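Local coordinates for protein L-lysine 6-monooxygenase involved in desferrioxamine biosynthesis (Erwinia amylovora CFBP1430, PDB 5O8P) that probably hydroxylates one amine of cadaverine in desferrioxamine biosynthesis, as an FAD-containing, NADPH-dependent N-monooxygenase, at residues L239-W248 with E419-F427; M308-L318 with S330-M338. One frame throughout, in Å; residues are numbered along the deposited sequence.

Interaction 1: residues L239-W248 with E419-F427; sequences LTLEMTSPEW and ERQIAFQTF
Phe427 and Trp248 meet at the closely packed end of this contact, where the indole edge stands on the phenyl face: the planes lie at 87°, and Trp248 CD1 sits over the ring centre, 3.8 Å from Phe427 CD1. Met243 CG adds to the same ring at Phe427 CE1, 3.8 Å away, while Gln425 CB lies over the opposite face. Pro246 CG packs against Glu419 O at 3.4 Å. Beside the aromatic pair a buried carboxylate takes up backbone N-H groups. Glu242 receives Phe424 N on OE2 at 2.8 Å, and Gln425 grips OE1 with both its backbone N and its side-chain NE2. Gln425 NE2 meets the anti lone pair of Glu242 OE1 at 3.0 Å, carboxylate and amide lying nearly coplanar. Two glutamates, Glu242 in the type I beta turn Leu241-Thr244 and Glu247 in the first turn of helix 246-253, thus bind backbone N-H groups of 419-427, which has no regular helix or strand. Ser245 is the N-cap of that helix, its OG accepting from Trp248 N at 3.2 Å. Two residues on, Glu247 bends at chi2 (100°), bringing OE2 to Ile422 N at 2.8 Å in a nearly straight bond (175°) that arrives from above the carboxylate plane. Toward solvent the contact thins: the exposed side chains of Arg420 and Gln421 set out away from the helix. Glu419 itself turns to Lys82 of the third subunit.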
# COMPACT_ATOMS: atom_id res chain seq x y z
N LEU B 239 -0.29 -8.73 15.30
CA LEU B 239 0.00 -9.47 16.53
C LEU B 239 -0.25 -8.63 17.78
O LEU B 239 -0.70 -9.17 18.78
CB LEU B 239 1.42 -10.04 16.54
CG LEU B 239 1.66 -11.28 15.65
CD1 LEU B 239 3.15 -11.63 15.65
CD2 LEU B 239 0.79 -12.46 16.09
N THR B 240 0.00 -7.33 17.73
CA THR B 240 -0.34 -6.40 18.84
C THR B 240 -1.85 -6.14 18.92
O THR B 240 -2.37 -6.01 20.02
CB THR B 240 0.44 -5.07 18.75
OG1 THR B 240 1.84 -5.34 18.83
CG2 THR B 240 0.05 -4.11 19.85
N LEU B 241 -2.54 -6.08 17.79
CA LEU B 241 -4.01 -5.94 17.80
C LEU B 241 -4.74 -7.07 18.57
O LEU B 241 -5.82 -6.84 19.13
CB LEU B 241 -4.59 -5.80 16.39
CG LEU B 241 -4.13 -4.61 15.54
CD1 LEU B 241 -4.84 -4.59 14.18
CD2 LEU B 241 -4.34 -3.28 16.30
N GLU B 242 -4.13 -8.26 18.62
CA GLU B 242 -4.63 -9.36 19.48
C GLU B 242 -4.67 -9.04 20.97
O GLU B 242 -5.28 -9.77 21.73
CB GLU B 242 -3.79 -10.62 19.31
CG GLU B 242 -3.88 -11.29 17.94
CD GLU B 242 -3.55 -12.78 18.01
OE1 GLU B 242 -2.54 -13.17 18.67
OE2 GLU B 242 -4.36 -13.57 17.44
N MET B 243 -3.98 -7.99 21.40
CA MET B 243 -4.10 -7.54 22.79
C MET B 243 -5.43 -6.85 23.06
O MET B 243 -5.77 -6.70 24.22
CB MET B 243 -2.94 -6.61 23.17
CG MET B 243 -1.57 -7.25 23.14
SD MET B 243 -0.22 -6.08 23.40
CE MET B 243 -0.26 -5.91 25.18
N THR B 244 -6.14 -6.40 22.02
CA THR B 244 -7.51 -5.89 22.18
C THR B 244 -8.42 -7.11 22.04
O THR B 244 -9.04 -7.35 21.01
CB THR B 244 -7.93 -4.76 21.20
OG1 THR B 244 -8.33 -5.32 19.95
CG2 THR B 244 -6.80 -3.77 20.97
N SER B 245 -8.47 -7.87 23.12
CA SER B 245 -9.16 -9.13 23.11
C SER B 245 -9.63 -9.49 24.51
O SER B 245 -9.01 -9.07 25.50
CB SER B 245 -8.22 -10.22 22.61
OG SER B 245 -7.16 -10.43 23.52
N PRO B 246 -10.71 -10.27 24.61
CA PRO B 246 -11.17 -10.73 25.91
C PRO B 246 -10.07 -11.39 26.74
O PRO B 246 -9.98 -11.11 27.94
CB PRO B 246 -12.25 -11.73 25.53
CG PRO B 246 -12.82 -11.18 24.26
CD PRO B 246 -11.64 -10.64 23.52
N GLU B 247 -9.22 -12.18 26.09
CA GLU B 247 -8.19 -12.93 26.84
C GLU B 247 -7.17 -12.00 27.44
O GLU B 247 -6.76 -12.22 28.57
CB GLU B 247 -7.43 -13.94 26.00
CG GLU B 247 -8.25 -14.73 25.01
CD GLU B 247 -8.10 -14.16 23.62
OE1 GLU B 247 -7.05 -14.39 23.02
OE2 GLU B 247 -9.07 -13.54 23.12
N TRP B 248 -6.79 -10.96 26.70
CA TRP B 248 -5.87 -9.97 27.24
C TRP B 248 -6.51 -9.18 28.39
O TRP B 248 -5.83 -8.88 29.39
CB TRP B 248 -5.38 -9.00 26.16
CG TRP B 248 -4.29 -8.16 26.69
CD1 TRP B 248 -2.97 -8.51 26.80
CD2 TRP B 248 -4.41 -6.87 27.27
NE1 TRP B 248 -2.26 -7.51 27.42
CE2 TRP B 248 -3.13 -6.48 27.71
CE3 TRP B 248 -5.49 -6.00 27.48
CZ2 TRP B 248 -2.88 -5.25 28.31
CZ3 TRP B 248 -5.25 -4.78 28.08
CH2 TRP B 248 -3.95 -4.41 28.49
N GLU B 419 -17.25 -13.85 23.10
CA GLU B 419 -16.04 -14.61 22.88
C GLU B 419 -15.18 -14.62 24.15
O GLU B 419 -15.07 -13.60 24.83
CB GLU B 419 -15.27 -14.06 21.69
CG GLU B 419 -15.91 -14.39 20.35
CD GLU B 419 -16.87 -13.34 19.83
OE1 GLU B 419 -17.41 -12.55 20.64
OE2 GLU B 419 -17.09 -13.31 18.59
N ARG B 420 -14.71 -15.80 24.52
CA ARG B 420 -13.70 -15.94 25.58
C ARG B 420 -12.28 -15.95 25.02
O ARG B 420 -11.34 -15.75 25.76
CB ARG B 420 -13.89 -17.23 26.35
CG ARG B 420 -15.25 -17.39 27.02
CD ARG B 420 -15.22 -18.42 28.15
NE ARG B 420 -16.57 -18.91 28.50
CZ ARG B 420 -17.37 -18.44 29.47
NH1 ARG B 420 -17.02 -17.43 30.27
NH2 ARG B 420 -18.56 -19.00 29.65
N GLN B 421 -12.13 -16.22 23.72
CA GLN B 421 -10.82 -16.54 23.15
C GLN B 421 -10.78 -16.32 21.64
O GLN B 421 -11.25 -17.17 20.89
CB GLN B 421 -10.41 -17.99 23.50
CG GLN B 421 -9.03 -18.40 22.98
CD GLN B 421 -8.21 -19.18 23.98
OE1 GLN B 421 -8.36 -19.02 25.19
NE2 GLN B 421 -7.31 -20.00 23.48
N ILE B 422 -10.19 -15.21 21.21
CA ILE B 422 -10.03 -14.85 19.80
C ILE B 422 -8.60 -14.93 19.26
O ILE B 422 -8.42 -14.91 18.07
CB ILE B 422 -10.57 -13.42 19.47
CG1 ILE B 422 -9.82 -12.33 20.26
CG2 ILE B 422 -12.07 -13.34 19.71
CD1 ILE B 422 -10.21 -10.92 19.91
N ALA B 423 -7.60 -15.06 20.13
CA ALA B 423 -6.20 -14.77 19.78
C ALA B 423 -5.29 -15.99 19.71
O ALA B 423 -5.36 -16.87 20.57
CB ALA B 423 -5.62 -13.78 20.78
N PHE B 424 -4.40 -16.01 18.72
CA PHE B 424 -3.35 -17.04 18.61
C PHE B 424 -2.31 -17.05 19.74
O PHE B 424 -1.79 -18.11 20.09
CB PHE B 424 -2.63 -16.94 17.26
CG PHE B 424 -3.52 -17.20 16.09
CD1 PHE B 424 -3.89 -18.50 15.76
CD2 PHE B 424 -4.00 -16.16 15.31
CE1 PHE B 424 -4.72 -18.75 14.67
CE2 PHE B 424 -4.83 -16.40 14.22
CZ PHE B 424 -5.19 -17.69 13.90
N GLN B 425 -2.01 -15.87 20.30
CA GLN B 425 -1.08 -15.78 21.43
C GLN B 425 -1.70 -16.26 22.71
O GLN B 425 -2.92 -16.32 22.84
CB GLN B 425 -0.69 -14.34 21.70
CG GLN B 425 0.06 -13.66 20.60
CD GLN B 425 0.17 -12.19 20.87
OE1 GLN B 425 0.86 -11.76 21.80
NE2 GLN B 425 -0.53 -11.40 20.09
N THR B 426 -0.84 -16.60 23.66
CA THR B 426 -1.23 -16.80 25.04
C THR B 426 -0.53 -15.71 25.85
O THR B 426 0.70 -15.62 25.86
CB THR B 426 -0.78 -18.17 25.55
OG1 THR B 426 -1.13 -19.17 24.59
CG2 THR B 426 -1.41 -18.48 26.90
N PHE B 427 -1.30 -14.89 26.53
CA PHE B 427 -0.76 -13.78 27.34
C PHE B 427 -0.28 -14.15 28.73
O PHE B 427 0.83 -13.79 29.10
CB PHE B 427 -1.78 -12.65 27.40
CG PHE B 427 -2.14 -12.13 26.05
CD1 PHE B 427 -1.19 -11.44 25.28
CD2 PHE B 427 -3.40 -12.38 25.50
CE1 PHE B 427 -1.52 -10.97 24.02
CE2 PHE B 427 -3.74 -11.90 24.26
CZ PHE B 427 -2.80 -11.21 23.51

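Interaction 2: residues M308-L318 with S330-M338; sequences MRWLAEGEFEL and SRRTEGLVM
The hairpin of strands 315-322 and 327-333 is joined here by an antiparallel ladder. Phe316 pairs with Thr333, and Leu318 with Arg331, as hydrogen-bonded pairs; Phe316 N reaches Thr333 O at 2.7 Å and Leu318 N reaches Arg331 O at 2.8 Å. On the face carrying Glu317 and Arg332, the arginine stretches out from CG to NE and crosses two acidic chains at about a right angle. Its NH1 makes salt bridges with Glu313 OE1 at 2.9 Å, tilted from the guanidinium plane, and with Glu315 OE1 at the guanidinium edge, the latter a weak hydrogen bond by its angle. The shared NH1 probably eases repulsion between the two carboxylates. On the other face, which carries Phe316 and Leu318, Leu336 has CG anti to the backbone N (chi1 178°) and so sends CD2 over one side of the Phe316 ring, 4.1 Å from its centroid; Trp310 CE3 covers the opposite side. Leu336 CD2 also meets Met308 CE tip to tip at 3.5 Å. Beyond Glu334, whose OE2 pairs with Arg193, the chain enters strand 335-338 of the parallel sheet. A three-stranded antiparallel meander leading into a parallel Rossmann-type sheet is characteristic of nucleotide-binding domains in flavin-dependent monooxygenases.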
# COMPACT_ATOMS: atom_id res chain seq x y z
N MET B 308 3.01 28.90 32.31
CA MET B 308 2.72 29.80 31.19
C MET B 308 2.23 31.14 31.70
O MET B 308 1.85 31.29 32.87
CB MET B 308 1.71 29.19 30.21
CG MET B 308 0.33 28.88 30.78
SD MET B 308 -0.62 27.86 29.63
CE MET B 308 -1.10 29.11 28.46
N ARG B 309 2.25 32.11 30.80
CA ARG B 309 1.88 33.47 31.12
C ARG B 309 1.64 34.26 29.87
O ARG B 309 2.20 33.97 28.81
CB ARG B 309 2.94 34.14 32.00
CG ARG B 309 4.37 34.09 31.47
CD ARG B 309 5.38 34.22 32.62
NE ARG B 309 5.56 35.61 33.01
CZ ARG B 309 6.29 36.51 32.34
NH1 ARG B 309 6.91 36.19 31.20
NH2 ARG B 309 6.38 37.77 32.78
N TRP B 310 0.71 35.22 29.97
CA TRP B 310 0.33 36.07 28.85
C TRP B 310 0.96 37.44 29.03
O TRP B 310 0.82 38.06 30.07
CB TRP B 310 -1.19 36.19 28.77
CG TRP B 310 -1.68 37.05 27.64
CD1 TRP B 310 -2.13 38.32 27.74
CD2 TRP B 310 -1.76 36.70 26.25
NE1 TRP B 310 -2.50 38.80 26.51
CE2 TRP B 310 -2.28 37.82 25.57
CE3 TRP B 310 -1.45 35.55 25.51
CZ2 TRP B 310 -2.50 37.83 24.18
CZ3 TRP B 310 -1.67 35.56 24.12
CH2 TRP B 310 -2.19 36.70 23.48
N LEU B 311 1.65 37.90 27.99
CA LEU B 311 2.40 39.15 28.03
C LEU B 311 1.57 40.28 27.43
O LEU B 311 0.74 40.04 26.55
CB LEU B 311 3.71 39.00 27.26
CG LEU B 311 4.56 37.78 27.63
CD1 LEU B 311 5.73 37.63 26.67
CD2 LEU B 311 5.06 37.84 29.06
N ALA B 312 1.82 41.51 27.90
CA ALA B 312 1.20 42.73 27.35
C ALA B 312 1.39 42.85 25.84
O ALA B 312 0.46 43.23 25.12
CB ALA B 312 1.75 43.96 28.05
N GLU B 313 2.60 42.50 25.37
CA GLU B 313 2.92 42.39 23.93
C GLU B 313 1.82 41.76 23.05
O GLU B 313 1.62 42.19 21.91
CB GLU B 313 4.19 41.55 23.74
CG GLU B 313 5.50 42.15 24.25
CD GLU B 313 6.69 41.21 24.09
OE1 GLU B 313 6.61 40.27 23.26
OE2 GLU B 313 7.70 41.42 24.80
N GLY B 314 1.12 40.75 23.58
CA GLY B 314 0.08 40.01 22.85
C GLY B 314 0.49 38.59 22.48
O GLY B 314 0.16 38.11 21.39
N GLU B 315 1.19 37.92 23.40
CA GLU B 315 1.80 36.60 23.18
C GLU B 315 1.81 35.79 24.47
O GLU B 315 1.94 36.36 25.55
CB GLU B 315 3.27 36.76 22.77
CG GLU B 315 3.53 37.28 21.37
CD GLU B 315 4.97 37.01 20.97
OE1 GLU B 315 5.89 37.58 21.60
OE2 GLU B 315 5.19 36.19 20.05
N PHE B 316 1.73 34.47 24.34
CA PHE B 316 2.05 33.57 25.45
C PHE B 316 3.57 33.42 25.58
O PHE B 316 4.30 33.51 24.59
CB PHE B 316 1.48 32.18 25.24
CG PHE B 316 0.02 32.06 25.49
CD1 PHE B 316 -0.47 32.04 26.79
CD2 PHE B 316 -0.88 31.91 24.44
CE1 PHE B 316 -1.83 31.91 27.03
CE2 PHE B 316 -2.24 31.77 24.67
CZ PHE B 316 -2.72 31.77 25.97
N GLU B 317 4.03 33.17 26.80
CA GLU B 317 5.37 32.65 27.04
C GLU B 317 5.23 31.30 27.74
O GLU B 317 4.93 31.25 28.93
CB GLU B 317 6.21 33.61 27.87
CG GLU B 317 7.71 33.27 27.87
CD GLU B 317 8.41 33.46 29.20
OE1 GLU B 317 7.81 33.15 30.26
OE2 GLU B 317 9.58 33.90 29.20
N LEU B 318 5.46 30.23 26.98
CA LEU B 318 5.46 28.88 27.51
C LEU B 318 6.81 28.58 28.14
O LEU B 318 7.81 28.62 27.44
CB LEU B 318 5.21 27.87 26.39
CG LEU B 318 3.80 27.68 25.80
CD1 LEU B 318 2.85 28.84 26.04
CD2 LEU B 318 3.89 27.38 24.31
N SER B 330 12.23 28.50 27.31
CA SER B 330 10.98 29.22 27.03
C SER B 330 10.73 29.32 25.53
O SER B 330 11.66 29.26 24.72
CB SER B 330 11.01 30.62 27.66
OG SER B 330 12.00 31.44 27.04
N ARG B 331 9.46 29.47 25.18
CA ARG B 331 9.01 29.55 23.79
C ARG B 331 7.84 30.53 23.75
O ARG B 331 7.12 30.67 24.74
CB ARG B 331 8.52 28.17 23.37
CG ARG B 331 8.72 27.81 21.94
CD ARG B 331 10.18 27.56 21.63
NE ARG B 331 10.39 27.87 20.23
CZ ARG B 331 11.56 28.13 19.66
NH1 ARG B 331 12.68 28.12 20.37
NH2 ARG B 331 11.58 28.45 18.38
N ARG B 332 7.64 31.18 22.61
CA ARG B 332 6.56 32.17 22.49
C ARG B 332 5.58 31.79 21.42
O ARG B 332 5.96 31.18 20.44
CB ARG B 332 7.12 33.54 22.17
CG ARG B 332 7.67 34.30 23.36
CD ARG B 332 8.73 35.25 22.84
NE ARG B 332 9.16 36.22 23.84
CZ ARG B 332 8.45 37.27 24.23
NH1 ARG B 332 7.23 37.51 23.75
NH2 ARG B 332 8.95 38.12 25.13
N THR B 333 4.32 32.18 21.60
CA THR B 333 3.28 31.92 20.61
C THR B 333 2.06 32.82 20.86
O THR B 333 1.75 33.16 22.01
CB THR B 333 2.89 30.42 20.58
OG1 THR B 333 2.14 30.12 19.39
CG2 THR B 333 2.11 30.01 21.83
N GLU B 334 1.37 33.21 19.79
CA GLU B 334 0.15 33.99 19.91
C GLU B 334 -1.00 33.04 20.13
O GLU B 334 -1.67 33.09 21.16
CB GLU B 334 -0.10 34.86 18.67
CG GLU B 334 0.97 35.92 18.47
CD GLU B 334 0.60 36.96 17.41
OE1 GLU B 334 -0.40 36.77 16.68
OE2 GLU B 334 1.34 37.97 17.30
N GLY B 335 -1.20 32.16 19.15
CA GLY B 335 -2.23 31.11 19.21
C GLY B 335 -1.69 29.89 19.91
O GLY B 335 -0.51 29.56 19.77
N LEU B 336 -2.54 29.22 20.67
CA LEU B 336 -2.16 28.04 21.41
C LEU B 336 -3.31 27.03 21.34
O LEU B 336 -4.39 27.30 21.81
CB LEU B 336 -1.87 28.42 22.86
CG LEU B 336 -1.51 27.31 23.84
CD1 LEU B 336 -0.29 26.56 23.34
CD2 LEU B 336 -1.23 27.89 25.22
N VAL B 337 -3.06 25.89 20.71
CA VAL B 337 -4.03 24.81 20.67
C VAL B 337 -3.60 23.78 21.69
O VAL B 337 -2.54 23.18 21.56
CB VAL B 337 -4.12 24.17 19.28
CG1 VAL B 337 -5.01 22.94 19.31
CG2 VAL B 337 -4.64 25.17 18.27
N MET B 338 -4.42 23.59 22.72
CA MET B 338 -4.14 22.64 23.78
C MET B 338 -4.80 21.28 23.44
O MET B 338 -5.95 21.02 23.78
CB MET B 338 -4.66 23.21 25.09
CG MET B 338 -4.01 22.64 26.32
SD MET B 338 -2.40 23.37 26.64
CE MET B 338 -2.88 25.00 27.23

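Overall arrangement
From the N terminus, the chain first lays down most of the mixed sheet that includes strands 8-14 and 35-38, then strands 194-198 and 221-225 of the parallel sheet, before reaching 239-248. The partner of that segment comes 171 residues later, so interaction 1 closes a long loop between the middle of the chain and its C-terminal tail. Interaction 2 falls wholly within that loop and closes a short one, with 11 residues between its segments, linking the antiparallel sheet to the parallel one. The two contacts lie on opposite sides of the chain's centre, their own centres 46 Å apart and their nearest atoms about 25 Å apart, yet both touch the second subunit.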